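Local coordinates for protein 3'-5'-exonuclease (Saccharomyces cerevisiae, PDB 3E2V) that probably cleaves double-stranded DNA as a magnesium-dependent nuclease of the TatD family, with both endonuclease and 3'-to-5' exonuclease activity, at residues A[279-284]-A[288-293]; A[296-301]-A[367-372]; A[183-188]-A[242-247]; A[64-69]-A[142-147]. All coordinates share one frame; numbering follows the deposited sequence. Where two conformers were deposited one is given.

In the fold
Following the chain from its N terminus, the contacts come in the order 4, 3, 1, 2; each closes before the next opens, so none nest or cross. Contact 4 closes a 72-residue span by packing helix 62-75 against helix 132-149. Contact 3 joins helix 174-187 to the loop leading into strand 250-252, and I187 packs on Y142 and M145 of contact 4. Contact 1 closes just three residues, folding the loop after strand 272-276 onto helix 284-291. Contact 2 then joins the last barrel strand, 298-300, to helix 362-373. Contacts 1 and 2 touch, notably through L281 and V368, and lie across the chain's centre from contact 4.

Contact 1 of 4, residues A[279-284]-A[288-293]; sequences CSLRTE and AVVKQI
V290 packs against L281 and the backbone of S280 where the loop after strand 272-276 turns into helix 284-291, a beta-alpha connection of the TIM barrel. V290 CG1 lies anti to the backbone N (chi1 165°), which puts CG2 beside that N and directs it at the loop. V290 CG2 rests 3.6 Å from S280 O and 3.9 Å from L281 CD2, while V290 CG1 meets L281 CD2 at 4.1 Å. CD2 of L281 therefore sits against both branches of the valine, and the two side chains cross at about a right angle. Beyond this pair, L281 also packs on V276 of the preceding strand and on V365 and V368 of helix 362-373.

Hydrogen bonds and a disulfide hold the loop itself. S280 turns its hydroxyl to F255 O and N277 N, and its side chain lies about 8 Å from those of the magnesium ligands H253 and D303. C279 is joined to C307 by a disulfide, and its CB lies 3.7 Å above the guanidinium plane of R282, over the centre of the group. T283 is the N-cap of the helix, with OG1 bonded to the backbone N of N286, so the turn begins with one of its amides satisfied by a side chain.

In that first turn A288 N donates to E284 O at 3.0 Å with a fairly straight N-H (155°), the donor tilted 20° from the carbonyl plane. The methyl of the same alanine comes alongside, A288 CB lying 3.6 Å from E284 O.

Contact 2 of 4, residues A[296-301]-A[367-372]; sequences ERLLLE and IVVSEV
V369 meets L298 and L300 in an entirely apolar contact between the eighth strand of the TIM barrel, 298-300, and helix 362-373. The valine divides its two methyls between the leucines. V369 CG1, anti to the backbone N (chi1 171°), faces L298, with L298 CD1 at 3.9 Å and L298 CD2 at 4.1 Å; the two side chains reach toward each other tip to tip, and the leucine's fork brackets a single methyl. L298 CG, itself anti to the backbone N (chi1 -171°), carries that fork out to the valine. V369 CG2 takes the other neighbour: L300 CD2 lies 4.2 Å away, and here the side chains slide past each other in opposite directions. L300 also packs on M362, V365 and A366 of the same helix, so its side chain is held along more than one turn.

Polar interactions run within each element or to other partners. Inside the helix, I367 O accepts from E371 N at 3.0 Å and from S370 OG at 2.8 Å, both donors reaching it from the same face of its plane. L299 exchanges backbone hydrogen bonds with I274 and V276 of strand 272-276, and E371 OE1 forms a salt bridge to K321. Just past the strand, E301 OE2 accepts from ND1 of the magnesium ligand H253, a second-shell bond that probably fixes and polarises that ring.

Since only methyl packing joins the two segments, their fit rests on shape; the hydrogen bonds and the salt bridge described here run to other partners or within the helix.

Contact 3 of 4, residues A[183-188]-A[242-247]; sequences EQLKIS and YKFHPD
K186 NZ is gripped by two carboxylates, E183 OE2 at 2.8 Å and D223 OD2, while the lysine's stem lies across the ring of Y242. This ties helix 174-187 of the TIM barrel to the loop running from strand 241-242 toward strand 250-252. The glutamate oxygen is met on its syn side, 22° out of the carboxylate plane, and the pair of acids would be expected to keep the buried ammonium charged.

Beyond CG the lysine chain is extended, crossing the tyrosine at about a right angle. The contact is a CH-pi interaction: K186 CG stands 3.8 Å from the Y242 ring centroid, only 12° off the normal. K186 CB approaches Y242 CE1 at 3.5 Å, and the same ring carbon lies 3.4 Å from K186 O. With an alanine in place of Y242, the aliphatic stem of K186 would probably lose the surface it lies on, opening a gap beside the helix and letting the lysine shift against its carboxylates.

F244 makes the other part of the contact. Its ring also meets that of F217 on helix 207-219, whose L214 and F217 pack on L185 as well. S188 OG donates to L185 O at 2.7 Å and also bonds R248 NH1. L185 CD2 comes to the edge of the phenylalanine ring, near its plane, 4.0 Å from F244 CZ.

Contact 4 of 4, residues A[64-69]-A[142-147]; sequences ESQSAI and YDLMNQ
L144 reaches across to Q66 and I69, bringing together two helices on the outside of the TIM barrel, 62-75 and 132-149. A single methyl does the touching. L144 CD1 lies 3.6 Å from Q66 OE1, a van der Waals approach of the two side chains at a slant, and 4.1 Å from I69 CD1, where leucine and isoleucine meet tip to tip. The leucine is carried outward from its helix with CG anti to the backbone N (chi1 -178°), toward the facing helix.

The glutamine is bent at chi2 (64°), which turns its amide back across the interface. Its oxygen accepts a hydrogen from a water at 2.9 Å from Q66 OE1, and the same water gives its other hydrogen to Q147 at 2.8 Å from Q147 OE1. One water thus bridges two carbonyl oxygens that could not bond each other directly. The other end of the Q66 amide donates through NE2 to E70 OE2 on its own helix, an arrangement consistent with the amide lying this way round.

Further out, strand 82-87 lies under both helices: I69 packs on H85, while S65, L144 and M145 all pack on I87. S65 OG is in turn bonded to S61 O and G88 N, tying helix 62-75 to the residue just after that strand. On the other flank of helix 132-149, Y142 and M145 pack on I187 of helix 174-187.

No direct hydrogen bond joins the two segments; they are held by a small apolar touch and one water, consistent with a partly exposed seam between helices that share a strand as their floor.

Contact 1 of 4, residues A[279-284]-A[288-293]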
# COMPACT_ATOMS: atom_id res chain seq x y z
N CYS A 279 12.10 2.42 -2.24
CA CYS A 279 12.05 3.89 -2.35
C CYS A 279 12.38 4.58 -1.01
O CYS A 279 12.90 5.70 -1.00
CB CYS A 279 10.70 4.36 -2.90
SG CYS A 279 10.41 3.94 -4.64
N SER A 280 12.07 3.90 0.09
CA SER A 280 12.37 4.37 1.44
C SER A 280 13.86 4.29 1.77
O SER A 280 14.24 4.67 2.88
CB SER A 280 11.66 3.47 2.46
OG SER A 280 10.28 3.36 2.18
N LEU A 281 14.68 3.76 0.86
CA LEU A 281 16.09 3.39 1.16
C LEU A 281 17.08 3.97 0.14
O LEU A 281 18.22 3.48 0.01
CB LEU A 281 16.21 1.84 1.25
CG LEU A 281 15.30 1.11 2.25
CD1 LEU A 281 15.28 -0.39 1.93
CD2 LEU A 281 15.76 1.37 3.68
N ARG A 282 16.66 5.00 -0.60
CA ARG A 282 17.43 5.46 -1.76
C ARG A 282 18.64 6.30 -1.41
O ARG A 282 19.69 6.18 -2.06
CB ARG A 282 16.53 6.21 -2.74
CG ARG A 282 15.69 5.25 -3.58
CD ARG A 282 14.80 5.98 -4.55
NE ARG A 282 13.80 6.74 -3.81
CZ ARG A 282 12.69 7.23 -4.34
NH1 ARG A 282 12.42 7.04 -5.63
NH2 ARG A 282 11.85 7.92 -3.57
N THR A 283 18.51 7.17 -0.42
CA THR A 283 19.62 8.06 -0.04
C THR A 283 20.14 7.76 1.36
O THR A 283 19.48 7.08 2.16
CB THR A 283 19.18 9.52 -0.04
OG1 THR A 283 18.29 9.74 1.07
CG2 THR A 283 18.48 9.89 -1.34
N GLU A 284 21.32 8.28 1.70
CA GLU A 284 21.83 8.11 3.06
C GLU A 284 20.89 8.72 4.11
O GLU A 284 20.71 8.14 5.19
CB GLU A 284 23.26 8.65 3.20
CG GLU A 284 24.32 7.64 2.81
CD GLU A 284 25.73 8.10 3.16
OE1 GLU A 284 25.87 9.06 3.95
OE2 GLU A 284 26.69 7.49 2.64
N ALA A 288 19.13 6.84 7.35
CA ALA A 288 19.20 7.41 8.71
C ALA A 288 17.82 7.50 9.33
O ALA A 288 17.65 7.30 10.54
CB ALA A 288 19.85 8.78 8.67
N VAL A 289 16.84 7.82 8.51
CA VAL A 289 15.46 7.92 8.98
C VAL A 289 14.95 6.52 9.31
O VAL A 289 14.38 6.31 10.38
CB VAL A 289 14.55 8.63 7.96
CG1 VAL A 289 13.11 8.63 8.45
CG2 VAL A 289 15.00 10.07 7.74
N VAL A 290 15.15 5.56 8.41
CA VAL A 290 14.74 4.17 8.65
C VAL A 290 15.33 3.60 9.95
O VAL A 290 14.65 2.87 10.68
CB VAL A 290 15.03 3.29 7.41
CG1 VAL A 290 14.98 1.80 7.73
CG2 VAL A 290 14.04 3.63 6.32
N LYS A 291 16.58 3.97 10.25
CA LYS A 291 17.23 3.47 11.47
C LYS A 291 16.45 3.88 12.72
O LYS A 291 16.50 3.17 13.72
CB LYS A 291 18.68 3.96 11.55
CG LYS A 291 19.51 3.25 12.61
CD LYS A 291 20.98 3.58 12.48
CE LYS A 291 21.80 2.91 13.56
NZ LYS A 291 23.23 3.35 13.52
N GLN A 292 15.73 5.00 12.64
CA GLN A 292 14.96 5.54 13.77
C GLN A 292 13.56 4.96 13.92
O GLN A 292 12.88 5.23 14.92
CB GLN A 292 14.87 7.07 13.69
CG GLN A 292 16.24 7.77 13.76
CD GLN A 292 16.16 9.23 13.39
OE1 GLN A 292 15.45 9.61 12.45
NE2 GLN A 292 16.91 10.06 14.10
N ILE A 293 13.11 4.18 12.94
CA ILE A 293 11.80 3.54 13.08
C ILE A 293 11.88 2.40 14.10
O ILE A 293 12.69 1.48 13.93
CB ILE A 293 11.31 2.93 11.74
CG1 ILE A 293 11.26 3.99 10.63
CG2 ILE A 293 9.91 2.31 11.94
CD1 ILE A 293 11.14 3.39 9.21

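Contact 2 of 4, residues A[296-301]-A[367-372]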
# COMPACT_ATOMS: atom_id res chain seq x y z
N GLU A 296 9.70 -3.00 15.83
CA GLU A 296 8.38 -3.64 15.84
C GLU A 296 7.27 -2.81 15.20
O GLU A 296 6.12 -3.27 15.09
CB GLU A 296 8.01 -4.06 17.27
CG GLU A 296 7.34 -2.97 18.11
CD GLU A 296 8.28 -1.94 18.70
OE1 GLU A 296 9.47 -1.89 18.35
OE2 GLU A 296 7.80 -1.16 19.57
N ARG A 297 7.60 -1.59 14.77
CA ARG A 297 6.62 -0.75 14.09
C ARG A 297 6.93 -0.59 12.60
O ARG A 297 6.28 0.19 11.91
CB ARG A 297 6.50 0.59 14.80
CG ARG A 297 5.89 0.38 16.22
CD ARG A 297 5.88 1.63 17.03
NE ARG A 297 4.87 2.53 16.52
CZ ARG A 297 4.65 3.75 16.98
NH1 ARG A 297 5.38 4.26 17.98
NH2 ARG A 297 3.70 4.48 16.42
N LEU A 298 7.90 -1.37 12.13
CA LEU A 298 8.37 -1.31 10.74
C LEU A 298 7.77 -2.48 9.98
O LEU A 298 7.85 -3.63 10.43
CB LEU A 298 9.91 -1.42 10.75
CG LEU A 298 10.67 -1.17 9.43
CD1 LEU A 298 12.03 -0.60 9.82
CD2 LEU A 298 10.81 -2.44 8.58
N LEU A 299 7.17 -2.19 8.83
CA LEU A 299 6.66 -3.25 7.95
C LEU A 299 7.38 -3.20 6.62
O LEU A 299 7.80 -2.13 6.18
CB LEU A 299 5.15 -3.08 7.72
CG LEU A 299 4.33 -2.95 9.01
CD1 LEU A 299 2.88 -2.73 8.64
CD2 LEU A 299 4.48 -4.18 9.93
N LEU A 300 7.56 -4.36 6.00
CA LEU A 300 8.31 -4.44 4.75
C LEU A 300 7.38 -4.57 3.55
O LEU A 300 6.30 -5.19 3.64
CB LEU A 300 9.24 -5.67 4.78
CG LEU A 300 10.30 -5.68 5.87
CD1 LEU A 300 11.02 -7.04 5.91
CD2 LEU A 300 11.28 -4.57 5.57
N GLU A 301 7.81 -4.00 2.43
CA GLU A 301 7.02 -4.02 1.19
C GLU A 301 7.95 -3.79 0.04
O GLU A 301 9.07 -3.26 0.23
CB GLU A 301 5.94 -2.93 1.18
CG GLU A 301 6.30 -1.69 2.00
CD GLU A 301 5.50 -0.46 1.57
OE1 GLU A 301 5.52 -0.13 0.37
OE2 GLU A 301 4.89 0.17 2.45
N ILE A 367 17.31 -7.36 3.85
CA ILE A 367 18.78 -7.31 4.01
C ILE A 367 19.21 -5.88 4.30
O ILE A 367 19.97 -5.61 5.23
CB ILE A 367 19.49 -7.79 2.73
CG1 ILE A 367 19.44 -9.31 2.67
CG2 ILE A 367 20.96 -7.29 2.68
CD1 ILE A 367 19.75 -9.85 1.26
N VAL A 368 18.71 -4.94 3.50
CA VAL A 368 19.10 -3.55 3.69
C VAL A 368 18.69 -3.03 5.08
O VAL A 368 19.49 -2.42 5.79
CB VAL A 368 18.52 -2.65 2.58
CG1 VAL A 368 18.78 -1.17 2.87
CG2 VAL A 368 19.09 -3.06 1.22
N VAL A 369 17.44 -3.28 5.47
CA VAL A 369 16.95 -2.77 6.74
C VAL A 369 17.74 -3.39 7.91
O VAL A 369 18.09 -2.68 8.85
CB VAL A 369 15.42 -3.01 6.87
CG1 VAL A 369 14.93 -2.68 8.28
CG2 VAL A 369 14.67 -2.15 5.84
N SER A 370 18.06 -4.68 7.80
CA SER A 370 18.80 -5.35 8.86
C SER A 370 20.20 -4.75 9.02
O SER A 370 20.66 -4.53 10.15
CB SER A 370 18.86 -6.85 8.58
OG SER A 370 19.78 -7.15 7.55
N GLU A 371 20.87 -4.46 7.90
CA GLU A 371 22.21 -3.87 7.96
C GLU A 371 22.17 -2.44 8.48
O GLU A 371 23.00 -2.04 9.31
CB GLU A 371 22.88 -3.93 6.58
CG GLU A 371 23.26 -5.35 6.16
CD GLU A 371 24.45 -5.89 6.95
OE1 GLU A 371 25.45 -5.16 7.08
OE2 GLU A 371 24.37 -7.03 7.43
N VAL A 372 21.20 -1.66 8.02
CA VAL A 372 21.05 -0.28 8.46
C VAL A 372 20.81 -0.19 9.97
O VAL A 372 21.39 0.65 10.66
CB VAL A 372 19.92 0.44 7.69
CG1 VAL A 372 19.54 1.75 8.34
CG2 VAL A 372 20.34 0.67 6.24

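Contact 3 of 4, residues A[183-188]-A[242-247]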
# COMPACT_ATOMS: atom_id res chain seq x y z
N GLU A 183 -13.81 11.84 4.29
CA GLU A 183 -15.07 11.11 4.14
C GLU A 183 -14.85 9.59 4.13
O GLU A 183 -15.65 8.83 4.68
CB GLU A 183 -15.86 11.55 2.89
CG GLU A 183 -16.36 13.00 2.97
CD GLU A 183 -17.24 13.26 4.21
OE1 GLU A 183 -18.23 12.51 4.44
OE2 GLU A 183 -16.95 14.23 4.96
N GLN A 184 -13.75 9.15 3.51
CA GLN A 184 -13.41 7.73 3.56
C GLN A 184 -13.02 7.27 4.96
O GLN A 184 -13.35 6.15 5.35
CB GLN A 184 -12.33 7.40 2.53
CG GLN A 184 -12.87 7.46 1.09
CD GLN A 184 -11.80 7.12 0.08
OE1 GLN A 184 -11.67 5.95 -0.31
NE2 GLN A 184 -10.99 8.11 -0.31
N LEU A 185 -12.34 8.12 5.72
CA LEU A 185 -12.09 7.78 7.11
C LEU A 185 -13.41 7.61 7.86
O LEU A 185 -13.54 6.71 8.67
CB LEU A 185 -11.19 8.82 7.78
CG LEU A 185 -9.74 8.83 7.31
CD1 LEU A 185 -9.05 10.04 7.90
CD2 LEU A 185 -9.01 7.52 7.68
N LYS A 186 -14.37 8.48 7.57
CA LYS A 186 -15.67 8.35 8.24
C LYS A 186 -16.34 7.02 7.89
O LYS A 186 -16.83 6.30 8.76
CB LYS A 186 -16.58 9.50 7.87
CG LYS A 186 -16.20 10.85 8.48
CD LYS A 186 -17.13 11.93 7.93
CE LYS A 186 -16.73 13.31 8.42
NZ LYS A 186 -17.56 14.37 7.72
N ILE A 187 -16.35 6.70 6.61
CA ILE A 187 -16.93 5.43 6.15
C ILE A 187 -16.29 4.25 6.85
O ILE A 187 -16.98 3.31 7.24
CB ILE A 187 -16.83 5.29 4.61
CG1 ILE A 187 -17.92 6.11 3.93
CG2 ILE A 187 -16.87 3.81 4.17
CD1 ILE A 187 -17.71 6.23 2.44
N SER A 188 -14.98 4.31 7.05
CA SER A 188 -14.23 3.21 7.66
C SER A 188 -14.59 3.00 9.14
O SER A 188 -14.16 2.03 9.75
CB SER A 188 -12.73 3.47 7.54
OG SER A 188 -12.26 4.36 8.54
N TYR A 242 -17.14 10.23 15.62
CA TYR A 242 -16.14 9.41 14.92
C TYR A 242 -14.87 9.31 15.76
O TYR A 242 -14.26 10.33 16.07
CB TYR A 242 -15.79 10.04 13.58
CG TYR A 242 -16.91 9.93 12.57
CD1 TYR A 242 -17.06 8.77 11.81
CD2 TYR A 242 -17.82 10.97 12.38
CE1 TYR A 242 -18.08 8.64 10.89
CE2 TYR A 242 -18.85 10.85 11.46
CZ TYR A 242 -18.96 9.68 10.71
OH TYR A 242 -19.97 9.55 9.79
N LYS A 243 -14.46 8.09 16.08
CA LYS A 243 -13.18 7.86 16.76
C LYS A 243 -12.64 6.50 16.39
O LYS A 243 -13.37 5.52 16.43
CB LYS A 243 -13.33 7.96 18.31
CG LYS A 243 -12.00 7.90 19.04
CD LYS A 243 -12.18 7.94 20.55
CE LYS A 243 -10.80 8.00 21.21
NZ LYS A 243 -10.89 7.88 22.71
N PHE A 244 -11.35 6.42 16.04
CA PHE A 244 -10.76 5.12 15.77
C PHE A 244 -10.85 4.20 16.99
O PHE A 244 -10.62 4.61 18.13
CB PHE A 244 -9.29 5.23 15.40
CG PHE A 244 -9.01 5.93 14.09
CD1 PHE A 244 -9.87 5.87 12.99
CD2 PHE A 244 -7.79 6.58 13.95
CE1 PHE A 244 -9.53 6.52 11.77
CE2 PHE A 244 -7.45 7.22 12.74
CZ PHE A 244 -8.32 7.17 11.65
N HIS A 245 -11.16 2.93 16.72
CA HIS A 245 -11.05 1.91 17.75
C HIS A 245 -9.65 1.92 18.36
O HIS A 245 -8.67 2.13 17.64
CB HIS A 245 -11.32 0.55 17.11
CG HIS A 245 -11.51 -0.56 18.10
ND1 HIS A 245 -10.45 -1.21 18.69
CD2 HIS A 245 -12.63 -1.12 18.60
CE1 HIS A 245 -10.91 -2.13 19.53
NE2 HIS A 245 -12.23 -2.10 19.49
N PRO A 246 -9.52 1.71 19.69
CA PRO A 246 -8.19 1.81 20.28
C PRO A 246 -7.19 0.77 19.76
O PRO A 246 -5.99 0.97 19.92
CB PRO A 246 -8.46 1.63 21.79
CG PRO A 246 -9.73 0.88 21.85
CD PRO A 246 -10.55 1.40 20.70
N ASP A 247 -7.69 -0.30 19.15
CA ASP A 247 -6.80 -1.32 18.56
C ASP A 247 -6.66 -1.23 17.03
O ASP A 247 -5.97 -2.06 16.44
CB ASP A 247 -7.23 -2.73 18.98
CG ASP A 247 -7.22 -2.92 20.50
OD1 ASP A 247 -6.30 -2.42 21.18
OD2 ASP A 247 -8.14 -3.60 21.00

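Contact 4 of 4, residues A[64-69]-A[142-147]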
# COMPACT_ATOMS: atom_id res chain seq x y z
N GLU A 64 -10.28 0.27 -9.58
CA GLU A 64 -9.07 -0.50 -9.32
C GLU A 64 -9.25 -1.48 -8.17
O GLU A 64 -8.68 -2.57 -8.17
CB GLU A 64 -7.88 0.42 -9.05
CG GLU A 64 -7.19 0.87 -10.32
CD GLU A 64 -6.34 -0.23 -10.93
OE1 GLU A 64 -5.36 -0.67 -10.29
OE2 GLU A 64 -6.66 -0.67 -12.06
N SER A 65 -10.06 -1.09 -7.18
CA SER A 65 -10.36 -1.99 -6.08
C SER A 65 -11.15 -3.18 -6.59
O SER A 65 -10.90 -4.31 -6.19
CB SER A 65 -11.14 -1.27 -4.97
OG SER A 65 -10.33 -0.28 -4.36
N GLN A 66 -12.09 -2.91 -7.50
CA GLN A 66 -12.84 -3.98 -8.14
C GLN A 66 -11.93 -4.90 -8.97
O GLN A 66 -12.06 -6.12 -8.90
CB GLN A 66 -13.96 -3.40 -9.01
CG GLN A 66 -14.91 -4.45 -9.57
CD GLN A 66 -15.70 -5.17 -8.49
OE1 GLN A 66 -16.18 -4.55 -7.53
NE2 GLN A 66 -15.83 -6.50 -8.64
N SER A 67 -10.99 -4.31 -9.72
CA SER A 67 -9.97 -5.10 -10.42
C SER A 67 -9.17 -5.99 -9.47
O SER A 67 -8.88 -7.15 -9.79
CB SER A 67 -9.03 -4.21 -11.24
OG SER A 67 -9.76 -3.59 -12.28
N ALA A 68 -8.79 -5.45 -8.31
CA ALA A 68 -8.03 -6.23 -7.32
C ALA A 68 -8.86 -7.38 -6.76
O ALA A 68 -8.37 -8.51 -6.64
CB ALA A 68 -7.53 -5.33 -6.19
N ILE A 69 -10.12 -7.11 -6.41
CA ILE A 69 -11.05 -8.16 -5.99
C ILE A 69 -11.07 -9.30 -7.00
O ILE A 69 -10.95 -10.46 -6.62
CB ILE A 69 -12.48 -7.60 -5.81
CG1 ILE A 69 -12.54 -6.68 -4.58
CG2 ILE A 69 -13.50 -8.73 -5.64
CD1 ILE A 69 -13.72 -5.72 -4.63
N TYR A 142 -18.96 2.47 0.31
CA TYR A 142 -19.38 1.81 1.56
C TYR A 142 -20.02 0.46 1.28
O TYR A 142 -19.68 -0.56 1.91
CB TYR A 142 -20.37 2.73 2.28
CG TYR A 142 -20.87 2.24 3.62
CD1 TYR A 142 -19.98 1.95 4.65
CD2 TYR A 142 -22.23 2.09 3.86
CE1 TYR A 142 -20.41 1.52 5.90
CE2 TYR A 142 -22.68 1.65 5.11
CZ TYR A 142 -21.76 1.38 6.12
OH TYR A 142 -22.19 0.95 7.36
N ASP A 143 -20.95 0.46 0.33
CA ASP A 143 -21.64 -0.78 -0.04
C ASP A 143 -20.66 -1.86 -0.51
O ASP A 143 -20.78 -3.02 -0.11
CB ASP A 143 -22.69 -0.51 -1.11
CG ASP A 143 -23.94 0.19 -0.57
OD1 ASP A 143 -24.11 0.31 0.68
OD2 ASP A 143 -24.74 0.64 -1.41
N LEU A 144 -19.69 -1.48 -1.33
CA LEU A 144 -18.66 -2.41 -1.78
C LEU A 144 -17.85 -3.00 -0.62
O LEU A 144 -17.64 -4.21 -0.54
CB LEU A 144 -17.71 -1.72 -2.76
CG LEU A 144 -16.61 -2.61 -3.36
CD1 LEU A 144 -17.24 -3.74 -4.16
CD2 LEU A 144 -15.71 -1.76 -4.26
N MET A 145 -17.39 -2.13 0.27
CA MET A 145 -16.66 -2.57 1.46
C MET A 145 -17.49 -3.56 2.28
O MET A 145 -16.99 -4.61 2.66
CB MET A 145 -16.25 -1.37 2.32
CG MET A 145 -15.22 -0.46 1.69
SD MET A 145 -14.77 0.93 2.83
CE MET A 145 -13.55 1.80 1.79
N ASN A 146 -18.76 -3.24 2.52
CA ASN A 146 -19.61 -4.14 3.28
C ASN A 146 -19.84 -5.48 2.59
O ASN A 146 -19.77 -6.51 3.24
CB ASN A 146 -20.94 -3.47 3.60
CG ASN A 146 -20.79 -2.42 4.65
OD1 ASN A 146 -19.94 -2.52 5.54
ND2 ASN A 146 -21.63 -1.41 4.56
N GLN A 147 -20.10 -5.45 1.28
CA GLN A 147 -20.28 -6.68 0.49
C GLN A 147 -19.05 -7.57 0.64
O GLN A 147 -19.15 -8.77 0.88
CB GLN A 147 -20.51 -6.35 -0.99
CG GLN A 147 -20.42 -7.59 -1.92
CD GLN A 147 -20.26 -7.27 -3.42
OE1 GLN A 147 -19.29 -6.63 -3.86
NE2 GLN A 147 -21.21 -7.77 -4.22
O HOH W 1 -18.48 -5.95 -6.48